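Local coordinates for protein bottromycin amidohydrolase (Streptomyces purpureus, PDB 6I5S) that probably hydrolyses a thiazoline-containing intermediate as the gatekeeper amidohydrolase of bottromycin biosynthesis, working with two zinc ions, at residues Pro23-Leu28 against Ser98-Leu103; Ile205-His210 against Arg222-Thr227; Glu228-Phe233 against His267-Thr272. All blocks are in the same frame, centred on the assembly; numbering follows the deposited sequence. Where two conformers were deposited one is given.

Contact 1 of 3, residues Pro23-Leu28 against Ser98-Leu103; sequences PLVAAL and SSVSDL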
ATOM      1  N   PRO A  23      13.638 -17.342  -9.883  1.00 38.80           N
ATOM      2  CA  PRO A  23      12.788 -18.423  -9.345  1.00 38.32           C
ATOM      3  C   PRO A  23      11.421 -17.966  -8.891  1.00 32.99           C
ATOM      4  O   PRO A  23      10.452 -18.746  -8.937  1.00 35.80           O
ATOM      5  CB  PRO A  23      13.593 -18.939  -8.144  1.00 40.37           C
ATOM      6  CG  PRO A  23      14.759 -18.044  -8.008  1.00 46.67           C
ATOM      7  CD  PRO A  23      14.668 -16.919  -8.927  1.00 42.39           C
ATOM      8  N   LEU A  24      11.333 -16.754  -8.370  1.00 33.17           N
ATOM      9  CA  LEU A  24      10.046 -16.211  -7.956  1.00 29.45           C
ATOM     10  C   LEU A  24       9.168 -15.909  -9.162  1.00 26.60           C
ATOM     11  O   LEU A  24       7.957 -16.158  -9.127  1.00 31.64           O
ATOM     12  CB  LEU A  24      10.256 -14.954  -7.098  1.00 32.22           C
ATOM     13  CG  LEU A  24      10.761 -15.137  -5.651  1.00 39.92           C
ATOM     14  CD1 LEU A  24      10.858 -13.757  -4.952  1.00 35.67           C
ATOM     15  CD2 LEU A  24       9.811 -15.974  -4.935  1.00 44.68           C
ATOM     16  N   VAL A  25       9.752 -15.354 -10.224  1.00 31.82           N
ATOM     17  CA  VAL A  25       9.007 -15.139 -11.472  1.00 28.28           C
ATOM     18  C   VAL A  25       8.491 -16.451 -12.007  1.00 27.01           C
ATOM     19  O   VAL A  25       7.324 -16.577 -12.425  1.00 34.83           O
ATOM     20  CB  VAL A  25       9.899 -14.436 -12.505  1.00 30.24           C
ATOM     21  CG1 VAL A  25       9.169 -14.283 -13.845  1.00 35.34           C
ATOM     22  CG2 VAL A  25      10.304 -13.067 -12.022  1.00 32.88           C
ATOM     23  N   ALA A  26       9.361 -17.455 -12.017  1.00 30.05           N
ATOM     24  CA  ALA A  26       8.945 -18.773 -12.497  1.00 34.54           C
ATOM     25  C   ALA A  26       7.751 -19.298 -11.704  1.00 31.71           C
ATOM     26  O   ALA A  26       6.814 -19.866 -12.278  1.00 32.05           O
ATOM     27  CB  ALA A  26      10.121 -19.749 -12.409  1.00 34.42           C
ATOM     28  N   ALA A  27       7.784 -19.145 -10.366  1.00 33.70           N
ATOM     29  CA  ALA A  27       6.660 -19.594  -9.549  1.00 32.20           C
ATOM     30  C   ALA A  27       5.373 -18.856  -9.906  1.00 33.99           C
ATOM     31  O   ALA A  27       4.309 -19.490 -10.033  1.00 36.29           O
ATOM     32  CB  ALA A  27       6.974 -19.447  -8.070  1.00 31.38           C
ATOM     33  N   LEU A  28       5.450 -17.524 -10.097  1.00 29.39           N
ATOM     34  CA  LEU A  28       4.258 -16.727 -10.388  1.00 26.96           C
ATOM     35  C   LEU A  28       3.742 -17.053 -11.797  1.00 29.81           C
ATOM     36  O   LEU A  28       2.531 -17.089 -12.026  1.00 29.54           O
ATOM     37  CB  LEU A  28       4.552 -15.232 -10.242  1.00 29.95           C
ATOM     38  CG  LEU A  28       5.026 -14.751  -8.865  1.00 29.81           C
ATOM     39  CD1 LEU A  28       5.279 -13.311  -8.943  1.00 30.39           C
ATOM     40  CD2 LEU A  28       3.942 -14.998  -7.876  1.00 28.58           C
ATOM     41  N   SER A  98       9.788  -2.514  -6.307  1.00 24.79           N
ATOM     42  CA  SER A  98      11.022  -2.460  -7.066  1.00 24.39           C
ATOM     43  C   SER A  98      11.521  -3.831  -7.487  1.00 30.04           C
ATOM     44  O   SER A  98      12.474  -3.910  -8.275  1.00 30.93           O
ATOM     45  CB  SER A  98      12.131  -1.764  -6.252  1.00 37.79           C
ATOM     46  OG  SER A  98      11.791  -0.421  -6.047  1.00 66.38           O
ATOM     47  N   SER A  99      10.903  -4.894  -6.996  1.00 28.60           N
ATOM     48  CA  SER A  99      11.355  -6.248  -7.306  1.00 31.27           C
ATOM     49  C   SER A  99      10.199  -7.230  -7.182  1.00 27.52           C
ATOM     50  O   SER A  99       9.168  -6.968  -6.549  1.00 28.60           O
ATOM     51  CB  SER A  99      12.501  -6.715  -6.381  1.00 39.15           C
ATOM     52  OG  SER A  99      11.998  -7.007  -5.129  1.00 45.01           O
ATOM     53  N   VAL A 100      10.380  -8.380  -7.839  1.00 28.39           N
ATOM     54  CA  VAL A 100       9.391  -9.450  -7.710  1.00 25.78           C
ATOM     55  C   VAL A 100       9.249  -9.919  -6.261  1.00 27.94           C
ATOM     56  O   VAL A 100       8.174 -10.385  -5.870  1.00 27.88           O
ATOM     57  CB  VAL A 100       9.766 -10.611  -8.652  1.00 29.05           C
ATOM     58  CG1 VAL A 100      11.111 -11.187  -8.276  1.00 29.10           C
ATOM     59  CG2 VAL A 100       8.701 -11.689  -8.623  1.00 32.04           C
ATOM     60  N   SER A 101      10.288  -9.761  -5.435  1.00 25.32           N
ATOM     61  CA  SER A 101      10.159 -10.055  -4.005  1.00 27.27           C
ATOM     62  C   SER A 101       9.019  -9.266  -3.379  1.00 26.57           C
ATOM     63  O   SER A 101       8.262  -9.786  -2.556  1.00 29.21           O
ATOM     64  CB  SER A 101      11.488  -9.760  -3.321  1.00 38.97           C
ATOM     65  OG  SER A 101      11.355  -9.895  -1.923  1.00 48.08           O
ATOM     66  N   ASP A 102       8.918  -7.975  -3.701  1.00 29.21           N
ATOM     67  CA  ASP A 102       7.823  -7.158  -3.190  1.00 27.89           C
ATOM     68  C   ASP A 102       6.469  -7.680  -3.652  1.00 28.64           C
ATOM     69  O   ASP A 102       5.499  -7.656  -2.891  1.00 27.85           O
ATOM     70  CB  ASP A 102       7.981  -5.708  -3.653  1.00 24.68           C
ATOM     71  CG  ASP A 102       9.328  -5.109  -3.322  1.00 34.19           C
ATOM     72  OD1 ASP A 102      10.005  -5.589  -2.392  1.00 34.34           O
ATOM     73  OD2 ASP A 102       9.718  -4.078  -3.951  1.00 32.27           O
ATOM     74  N   LEU A 103       6.359  -8.075  -4.925  1.00 25.78           N
ATOM     75  CA  LEU A 103       5.086  -8.542  -5.450  1.00 28.79           C
ATOM     76  C   LEU A 103       4.620  -9.788  -4.701  1.00 26.71           C
ATOM     77  O   LEU A 103       3.442  -9.914  -4.340  1.00 27.46           O
ATOM     78  CB  LEU A 103       5.227  -8.814  -6.959  1.00 28.52           C
ATOM     79  CG  LEU A 103       5.490  -7.578  -7.871  1.00 27.53           C
ATOM     80  CD1 LEU A 103       5.771  -8.048  -9.277  1.00 32.55           C
ATOM     81  CD2 LEU A 103       4.306  -6.657  -7.847  1.00 29.82           C
TER
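Leu24, Val25 and Leu28 gather round Val100 in a purely apolar helix-to-helix contact, joining the N-terminal helix 23-31 to the first turn of helix 100-108. The latter helix leads from strand 84-95, which carries the zinc ligand His94, to the parallel strand 111-116: a beta-alpha-beta crossover of the amidohydrolase-type barrel. The nearest CA atoms, of Leu24 and Val100, are 6.8 Å apart, and no hydrogen bond crosses. The branch CG2 of Val100 does most of the touching. It meets Leu24 CB at 3.9 Å and Val25 CG2 at 4.0 Å, the Val25 and Val100 side chains crossing at about a right angle. Because CG2 lies anti to the backbone N, with CG1 between the backbone N and the carbonyl carbon (chi1 62°), both methyls can approach Leu24 CB. Leu24 reaches further with CD1, 3.9 Å from Ser101 CA. Leu440 of helix 431-444 packs on Leu24 as well. Just before helix 100-108 the chain is tied back to Asp102, whose OD2 accepts a nearly straight bond from Ser98 N (2.8 Å, 177°), while OD1 forms a salt bridge with Arg300. Leu28 and Val100 pass each other pointing opposite ways, and Leu28 CD1 is 3.8 Å from Val100 CG2.

Contact 2 of 3, residues Ile205-His210 against Arg222-Thr227; sequences IPVVGH and RTMRST. With ZN (zinc ion), chain B.
Val207, Val208 and Gly209 run beside Met224, Ser226 and Thr227 in the same direction, with the CA atoms of Val208 and Ser226 4.9 Å apart and a hydrogen bond from Arg225 N to Val207 O (2.7 Å, 141° at the hydrogen). Both segments lead into the zinc site, consistent with an amidohydrolase-type barrel, where metal ligands lie at the ends of the strands. A water adds a second bridge, accepting from Val207 N and donating to Thr223 O. Pro206 lies alongside Arg225: its CB sits over the centre of one guanidinium face, 3.7 Å above the plane. The arginine chain is bent at chi2 (72°) and chi3 (60°), which fold CD and NE back, and NH1 is hydrogen-bonded to Val388 O. Met224 bends at chi3 and lays CE against the backbone, 3.5 Å from Gly209 N. Gly209 has backbone angles at which a side chain would collide with the carbonyl O of Val208, a reason for glycine here. Val208 CG1 comes within 3.2 Å of Ser226 OG, whose hydrogen-bond partners are Glu228 and Arg115. Past the glycine, His210 turns away and binds zinc through NE2, with Asp186 holding ND1; His229, the carboxylated lysine Xaa183 and two waters share that ion. Ile205 and Val207 pack on helix 190-203, Ile205 also on helix 164-177, while 222-227 carries the end of helix 217-223 into strand 226-228.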
ATOM      1  N   ILE A 205      -7.308  13.406 -14.960  1.00 25.83           N
ATOM      2  CA  ILE A 205      -6.153  12.765 -14.338  1.00 24.65           C
ATOM      3  C   ILE A 205      -6.119  13.145 -12.858  1.00 27.98           C
ATOM      4  O   ILE A 205      -5.988  14.352 -12.540  1.00 27.81           O
ATOM      5  CB  ILE A 205      -4.856  13.205 -15.004  1.00 28.24           C
ATOM      6  CG1 ILE A 205      -4.851  12.845 -16.489  1.00 26.16           C
ATOM      7  CG2 ILE A 205      -3.672  12.540 -14.309  1.00 26.60           C
ATOM      8  CD1 ILE A 205      -3.803  13.608 -17.208  1.00 25.86           C
ATOM      9  N   PRO A 206      -6.101  12.187 -11.950  1.00 26.73           N
ATOM     10  CA  PRO A 206      -5.944  12.520 -10.518  1.00 27.45           C
ATOM     11  C   PRO A 206      -4.534  12.911 -10.161  1.00 27.15           C
ATOM     12  O   PRO A 206      -3.568  12.387 -10.723  1.00 26.10           O
ATOM     13  CB  PRO A 206      -6.329  11.218  -9.799  1.00 30.11           C
ATOM     14  CG  PRO A 206      -6.140  10.176 -10.747  1.00 31.26           C
ATOM     15  CD  PRO A 206      -6.376  10.759 -12.141  1.00 27.59           C
ATOM     16  N   VAL A 207      -4.438  13.860  -9.214  1.00 23.88           N
ATOM     17  CA  VAL A 207      -3.166  14.300  -8.662  1.00 23.24           C
ATOM     18  C   VAL A 207      -3.090  13.876  -7.195  1.00 24.25           C
ATOM     19  O   VAL A 207      -3.992  14.177  -6.392  1.00 28.14           O
ATOM     20  CB  VAL A 207      -2.987  15.830  -8.794  1.00 28.06           C
ATOM     21  CG1 VAL A 207      -1.659  16.249  -8.174  1.00 34.34           C
ATOM     22  CG2 VAL A 207      -3.105  16.260 -10.283  1.00 27.48           C
ATOM     23  N   VAL A 208      -2.002  13.191  -6.841  1.00 24.89           N
ATOM     24  CA  VAL A 208      -1.799  12.684  -5.503  1.00 23.69           C
ATOM     25  C   VAL A 208      -0.434  13.168  -5.030  1.00 27.32           C
ATOM     26  O   VAL A 208       0.323  13.766  -5.777  1.00 26.75           O
ATOM     27  CB  VAL A 208      -1.888  11.143  -5.424  1.00 26.28           C
ATOM     28  CG1 VAL A 208      -3.254  10.671  -5.819  1.00 28.79           C
ATOM     29  CG2 VAL A 208      -0.817  10.473  -6.296  1.00 24.60           C
ATOM     30  N   GLY A 209      -0.096  12.863  -3.777  1.00 27.90           N
ATOM     31  CA  GLY A 209       1.256  13.055  -3.299  1.00 28.49           C
ATOM     32  C   GLY A 209       1.350  13.983  -2.093  1.00 25.76           C
ATOM     33  O   GLY A 209       0.490  13.960  -1.186  1.00 28.04           O
ATOM     34  N   HIS A 210       2.454  14.717  -2.022  1.00 27.59           N
ATOM     35  CA  HIS A 210       2.759  15.578  -0.899  1.00 28.27           C
ATOM     36  C   HIS A 210       2.118  16.933  -1.083  1.00 30.41           C
ATOM     37  O   HIS A 210       2.268  17.527  -2.139  1.00 28.75           O
ATOM     38  CB  HIS A 210       4.272  15.800  -0.764  1.00 30.12           C
ATOM     39  CG  HIS A 210       5.058  14.549  -0.486  1.00 29.74           C
ATOM     40  ND1 HIS A 210       6.389  14.592  -0.123  1.00 34.31           N
ATOM     41  CD2 HIS A 210       4.711  13.238  -0.523  1.00 30.28           C
ATOM     42  CE1 HIS A 210       6.824  13.346   0.060  1.00 39.63           C
ATOM     43  NE2 HIS A 210       5.827  12.516  -0.178  1.00 32.51           N
ATOM     44  N   ARG A 222      -8.827  20.280  -1.523  1.00 32.39           N
ATOM     45  CA  ARG A 222      -9.933  20.278  -2.459  1.00 36.07           C
ATOM     46  C   ARG A 222      -9.526  19.993  -3.898  1.00 37.98           C
ATOM     47  O   ARG A 222     -10.410  19.789  -4.726  1.00 39.30           O
ATOM     48  CB  ARG A 222     -10.722  21.606  -2.388  1.00 45.18           C
ATOM     49  CG  ARG A 222      -9.983  22.828  -2.741  1.00 45.93           C
ATOM     50  CD  ARG A 222     -10.995  24.067  -2.761  1.00 49.01           C
ATOM     51  NE  ARG A 222     -10.355  25.342  -2.574  1.00 56.47           N
ATOM     52  CZ  ARG A 222      -9.773  26.053  -3.532  1.00 73.49           C
ATOM     53  NH1 ARG A 222      -9.719  25.574  -4.775  1.00 83.83           N
ATOM     54  NH2 ARG A 222      -9.242  27.246  -3.239  1.00 64.01           N
ATOM     55  N   THR A 223      -8.237  19.967  -4.225  1.00 33.55           N
ATOM     56  CA  THR A 223      -7.805  19.723  -5.602  1.00 27.98           C
ATOM     57  C   THR A 223      -7.104  18.385  -5.784  1.00 32.13           C
ATOM     58  O   THR A 223      -7.108  17.847  -6.891  1.00 36.65           O
ATOM     59  CB  THR A 223      -6.865  20.831  -6.114  1.00 35.26           C
ATOM     60  OG1 THR A 223      -5.714  20.941  -5.271  1.00 38.81           O
ATOM     61  CG2 THR A 223      -7.560  22.179  -6.196  1.00 35.17           C
ATOM     62  N   MET A 224      -6.524  17.813  -4.740  1.00 29.46           N
ATOM     63  CA  MET A 224      -5.793  16.561  -4.870  1.00 26.29           C
ATOM     64  C   MET A 224      -6.677  15.354  -4.559  1.00 25.95           C
ATOM     65  O   MET A 224      -7.477  15.368  -3.621  1.00 26.22           O
ATOM     66  CB  MET A 224      -4.562  16.559  -3.943  1.00 30.79           C
ATOM     67  CG  MET A 224      -3.516  17.638  -4.375  1.00 30.15           C
ATOM     68  SD  MET A 224      -2.086  17.745  -3.273  1.00 28.32           S
ATOM     69  CE  MET A 224      -1.285  16.137  -3.443  1.00 29.21           C
ATOM     70  N   ARG A 225      -6.512  14.302  -5.346  1.00 27.25           N
ATOM     71  CA  ARG A 225      -7.315  13.106  -5.135  1.00 26.45           C
ATOM     72  C   ARG A 225      -6.975  12.456  -3.797  1.00 24.82           C
ATOM     73  O   ARG A 225      -7.868  11.963  -3.100  1.00 28.53           O
ATOM     74  CB  ARG A 225      -7.104  12.114  -6.274  1.00 25.36           C
ATOM     75  CG  ARG A 225      -7.584  10.621  -6.053  1.00 29.69           C
ATOM     76  CD  ARG A 225      -9.071  10.531  -6.083  1.00 31.24           C
ATOM     77  NE  ARG A 225      -9.593  10.972  -7.356  1.00 34.77           N
ATOM     78  CZ  ARG A 225      -9.659  10.259  -8.456  1.00 37.02           C
ATOM     79  NH1 ARG A 225      -9.194   9.016  -8.516  1.00 31.67           N
ATOM     80  NH2 ARG A 225     -10.187  10.834  -9.525  1.00 39.39           N
ATOM     81  N   SER A 226      -5.701  12.488  -3.417  1.00 28.13           N
ATOM     82  CA  SER A 226      -5.305  12.058  -2.091  1.00 26.55           C
ATOM     83  C   SER A 226      -4.048  12.826  -1.691  1.00 27.78           C
ATOM     84  O   SER A 226      -3.297  13.317  -2.535  1.00 27.07           O
ATOM     85  CB  SER A 226      -5.021  10.541  -2.007  1.00 24.47           C
ATOM     86  OG  SER A 226      -3.791  10.214  -2.695  1.00 27.39           O
ATOM     87  N   THR A 227      -3.823  12.900  -0.387  1.00 27.76           N
ATOM     88  CA  THR A 227      -2.597  13.464   0.193  1.00 26.99           C
ATOM     89  C   THR A 227      -1.979  12.425   1.123  1.00 30.12           C
ATOM     90  O   THR A 227      -2.690  11.617   1.760  1.00 27.96           O
ATOM     91  CB  THR A 227      -2.819  14.766   0.962  1.00 27.12           C
ATOM     92  OG1 THR A 227      -3.775  14.588   2.024  1.00 28.92           O
ATOM     93  CG2 THR A 227      -3.374  15.882  -0.010  1.00 29.03           C
TER
HETATM   94 ZN    ZN B 501       6.382  10.463   0.164  0.61 35.03          ZN
HETATM   95  O   HOH W   1      -6.870  15.457  -8.428  1.00 29.51           O
HETATM   96  O   HOH W   2       8.470  10.579  -0.305  1.00 60.36           O
HETATM   97  O   HOH W   3       7.308   8.457   0.511  1.00 39.82           O

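Contact 3 of 3, residues Glu228-Phe233 against His267-Thr272; sequences EHLYGF and HFVCPT. With ZN (zinc ion), chain B.
His229 and Thr272 meet at the tight end of this contact, where the histidine ND1-H points at Thr272 OG1 almost in the ring plane (2.7 Å, 169° at the hydrogen). Together with the zinc bond at NE2 it holds the ring's rotation, and with the proton on ND1 the NE2 lone pair is left for the metal; Thr272 is thus a second-shell residue. An alanine in place of Thr272 would probably leave His229 ND1 without its acceptor and the ring less firmly set against rotation. The backbones are joined too: His229 N donates to Cys270 O at 2.8 Å, and Glu228 and Cys270 form a parallel beta bridge. From there Glu228 begins a type I' turn ending at Tyr231, in which His229 and Leu230 both take positive phi. A bend at chi2 (-63°) turns CD of Glu228 toward Cys270, and OE1 lies 3.1 Å from Cys270 CB; OE1 is hydrogen-bonded to His94, a ligand of the other zinc ion, and OE2 to Ser226, with a salt bridge to Arg115. Away from the metal only carbon atoms meet: Leu230 puts CD2 3.7 Å from Val269 CG1 and CG 3.8 Å from Pro271 CB. The loosest edge lies beyond, at exposed Gly232 and partly exposed Phe233, His267 and Phe268. Strand 268-270 is the middle of a parallel sheet between 226-228 and 342-343; Leu230 and Phe233 lean on helix 316-338, and Trp276 of helix 273-280 holds His229 O.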
ATOM      1  N   GLU A 228      -0.641  12.395   1.116  1.00 24.76           N
ATOM      2  CA  GLU A 228       0.123  11.331   1.747  1.00 26.07           C
ATOM      3  C   GLU A 228       0.876  11.840   2.981  1.00 25.64           C
ATOM      4  O   GLU A 228       1.356  12.982   3.030  1.00 28.18           O
ATOM      5  CB  GLU A 228       1.139  10.714   0.770  1.00 36.34           C
ATOM      6  CG  GLU A 228       0.564  10.442  -0.660  1.00 42.79           C
ATOM      7  CD  GLU A 228      -0.547   9.448  -0.600  1.00 37.42           C
ATOM      8  OE1 GLU A 228      -0.277   8.344  -0.074  1.00 37.72           O
ATOM      9  OE2 GLU A 228      -1.676   9.756  -1.039  1.00 34.26           O
ATOM     10  N   HIS A 229       1.035  10.930   3.923  1.00 26.34           N
ATOM     11  CA  HIS A 229       1.931  11.053   5.082  1.00 26.12           C
ATOM     12  C   HIS A 229       1.467  12.080   6.098  1.00 25.34           C
ATOM     13  O   HIS A 229       2.222  12.373   7.043  1.00 25.54           O
ATOM     14  CB  HIS A 229       3.367  11.423   4.659  1.00 26.03           C
ATOM     15  CG  HIS A 229       3.918  10.655   3.509  1.00 29.87           C
ATOM     16  ND1 HIS A 229       4.044   9.282   3.504  1.00 29.92           N
ATOM     17  CD2 HIS A 229       4.437  11.086   2.321  1.00 33.29           C
ATOM     18  CE1 HIS A 229       4.578   8.899   2.353  1.00 32.28           C
ATOM     19  NE2 HIS A 229       4.834   9.972   1.630  1.00 28.21           N
ATOM     20  N   LEU A 230       0.242  12.598   5.987  1.00 28.45           N
ATOM     21  CA  LEU A 230      -0.246  13.732   6.780  1.00 29.45           C
ATOM     22  C   LEU A 230       0.533  15.024   6.513  1.00 29.71           C
ATOM     23  O   LEU A 230       0.334  16.019   7.226  1.00 29.77           O
ATOM     24  CB  LEU A 230      -0.244  13.388   8.294  1.00 24.22           C
ATOM     25  CG  LEU A 230      -1.123  12.205   8.699  1.00 26.72           C
ATOM     26  CD1 LEU A 230      -0.998  11.958  10.208  1.00 31.15           C
ATOM     27  CD2 LEU A 230      -2.565  12.480   8.331  1.00 30.06           C
ATOM     28  N   TYR A 231       1.379  15.086   5.471  1.00 28.21           N
ATOM     29  CA  TYR A 231       2.056  16.339   5.217  1.00 30.55           C
ATOM     30  C   TYR A 231       1.005  17.379   4.879  1.00 32.55           C
ATOM     31  O   TYR A 231      -0.051  17.061   4.316  1.00 32.55           O
ATOM     32  CB  TYR A 231       3.075  16.227   4.106  1.00 29.41           C
ATOM     33  CG  TYR A 231       4.234  15.294   4.393  1.00 32.92           C
ATOM     34  CD1 TYR A 231       4.602  14.950   5.681  1.00 34.36           C
ATOM     35  CD2 TYR A 231       4.956  14.731   3.359  1.00 30.91           C
ATOM     36  CE1 TYR A 231       5.656  14.086   5.887  1.00 30.74           C
ATOM     37  CE2 TYR A 231       5.996  13.898   3.570  1.00 32.54           C
ATOM     38  CZ  TYR A 231       6.359  13.588   4.830  1.00 40.99           C
ATOM     39  OH  TYR A 231       7.414  12.698   5.029  1.00 40.89           O
ATOM     40  N   GLY A 232       1.268  18.602   5.297  1.00 31.03           N
ATOM     41  CA  GLY A 232       0.231  19.628   5.244  1.00 32.19           C
ATOM     42  C   GLY A 232      -0.426  19.844   6.588  1.00 30.28           C
ATOM     43  O   GLY A 232      -0.524  20.961   7.073  1.00 32.06           O
ATOM     44  N   PHE A 233      -0.901  18.760   7.200  1.00 30.67           N
ATOM     45  CA  PHE A 233      -1.308  18.831   8.607  1.00 35.63           C
ATOM     46  C   PHE A 233      -0.089  18.963   9.515  1.00 34.37           C
ATOM     47  O   PHE A 233      -0.138  19.635  10.558  1.00 39.32           O
ATOM     48  CB  PHE A 233      -2.118  17.590   8.982  1.00 34.69           C
ATOM     49  CG  PHE A 233      -3.421  17.463   8.220  1.00 35.17           C
ATOM     50  CD1 PHE A 233      -4.524  18.240   8.585  1.00 39.34           C
ATOM     51  CD2 PHE A 233      -3.507  16.651   7.118  1.00 40.94           C
ATOM     52  CE1 PHE A 233      -5.698  18.161   7.861  1.00 38.37           C
ATOM     53  CE2 PHE A 233      -4.672  16.559   6.389  1.00 37.95           C
ATOM     54  CZ  PHE A 233      -5.779  17.313   6.781  1.00 33.34           C
ATOM     55  N   HIS A 267     -12.205  13.749   1.823  1.00 27.51           N
ATOM     56  CA  HIS A 267     -10.955  13.631   1.103  0.54 28.12           C
ATOM     57  C   HIS A 267     -10.151  12.425   1.584  1.00 29.38           C
ATOM     58  O   HIS A 267     -10.223  12.022   2.751  1.00 31.93           O
ATOM     59  CB  HIS A 267     -10.185  14.925   1.248  0.54 34.11           C
ATOM     60  CG  HIS A 267     -10.897  16.075   0.600  0.54 35.38           C
ATOM     61  ND1 HIS A 267     -11.386  17.146   1.308  0.54 34.87           N
ATOM     62  CD2 HIS A 267     -11.276  16.274  -0.692  0.54 29.49           C
ATOM     63  CE1 HIS A 267     -12.000  17.976   0.484  0.54 29.91           C
ATOM     64  NE2 HIS A 267     -11.939  17.476  -0.737  0.54 34.08           N
ATOM     65  N   PHE A 268      -9.398  11.833   0.645  1.00 27.21           N
ATOM     66  CA  PHE A 268      -8.643  10.616   0.891  1.00 25.25           C
ATOM     67  C   PHE A 268      -7.307  10.986   1.500  1.00 29.99           C
ATOM     68  O   PHE A 268      -6.578  11.797   0.928  1.00 26.48           O
ATOM     69  CB  PHE A 268      -8.410   9.839  -0.379  1.00 25.94           C
ATOM     70  CG  PHE A 268      -9.684   9.288  -1.003  1.00 28.32           C
ATOM     71  CD1 PHE A 268     -10.211   8.094  -0.577  1.00 31.38           C
ATOM     72  CD2 PHE A 268     -10.364  10.007  -1.961  1.00 31.92           C
ATOM     73  CE1 PHE A 268     -11.367   7.593  -1.135  1.00 29.90           C
ATOM     74  CE2 PHE A 268     -11.501   9.506  -2.540  1.00 34.89           C
ATOM     75  CZ  PHE A 268     -12.001   8.283  -2.129  1.00 34.98           C
ATOM     76  N   VAL A 269      -6.989  10.367   2.644  1.00 28.18           N
ATOM     77  CA  VAL A 269      -5.781  10.629   3.419  1.00 24.67           C
ATOM     78  C   VAL A 269      -5.063   9.300   3.645  1.00 27.17           C
ATOM     79  O   VAL A 269      -5.654   8.386   4.188  1.00 26.54           O
ATOM     80  CB  VAL A 269      -6.125  11.294   4.769  1.00 28.66           C
ATOM     81  CG1 VAL A 269      -4.896  11.378   5.644  1.00 30.42           C
ATOM     82  CG2 VAL A 269      -6.713  12.654   4.514  1.00 29.65           C
ATOM     83  N   CYS A 270      -3.796   9.210   3.248  1.00 26.04           N
ATOM     84  CA  CYS A 270      -2.977   8.006   3.387  1.00 26.55           C
ATOM     85  C   CYS A 270      -1.820   8.342   4.321  1.00 29.83           C
ATOM     86  O   CYS A 270      -0.787   8.841   3.880  1.00 29.80           O
ATOM     87  CB  CYS A 270      -2.482   7.529   2.008  1.00 27.56           C
ATOM     88  SG  CYS A 270      -1.586   6.014   2.126  1.00 30.46           S
ATOM     89  N   PRO A 271      -1.947   8.077   5.631  1.00 26.99           N
ATOM     90  CA  PRO A 271      -0.963   8.627   6.589  1.00 25.90           C
ATOM     91  C   PRO A 271       0.360   7.880   6.668  1.00 26.34           C
ATOM     92  O   PRO A 271       1.328   8.433   7.210  1.00 26.29           O
ATOM     93  CB  PRO A 271      -1.713   8.575   7.937  1.00 28.32           C
ATOM     94  CG  PRO A 271      -2.764   7.503   7.768  1.00 31.03           C
ATOM     95  CD  PRO A 271      -3.167   7.562   6.281  1.00 27.58           C
ATOM     96  N   THR A 272       0.428   6.643   6.177  1.00 26.37           N
ATOM     97  CA  THR A 272       1.617   5.794   6.241  1.00 24.39           C
ATOM     98  C   THR A 272       2.279   5.859   7.606  1.00 28.09           C
ATOM     99  O   THR A 272       3.465   6.134   7.744  1.00 26.73           O
ATOM    100  CB  THR A 272       2.636   6.098   5.134  1.00 27.90           C
ATOM    101  OG1 THR A 272       3.212   7.381   5.305  1.00 29.03           O
ATOM    102  CG2 THR A 272       1.998   6.069   3.768  1.00 30.96           C
TER
HETATM  103 ZN    ZN B 501       6.382  10.463   0.164  0.61 35.03          ZN
HETATM  104  O   HOH W   2       8.470  10.579  -0.305  1.00 60.36           O
HETATM  105  O   HOH W   3       7.308   8.457   0.511  1.00 39.82           O

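From the N terminus, contact 1 comes first, closing a loop of 69 residues that holds strands 38-41, 43-45, 57-62, 65-71 and 84-95 and bringing helix 23-31 onto helix 100-108. Contact 2 opens only later and closes a short excursion through helix 217-223; contact 3 then starts at the very next residue and spans a longer loop with helix 245-254. The three follow in series, none nested or crossed. Contact 1 lies about 30 Å, centre to centre, from each of the others, across the chain's centre. Contacts 2 and 3 are neighbours: Thr227 O lies 3.0 Å from Cys270 N, a probable hydrogen bond, and each supplies a histidine to the same zinc ion.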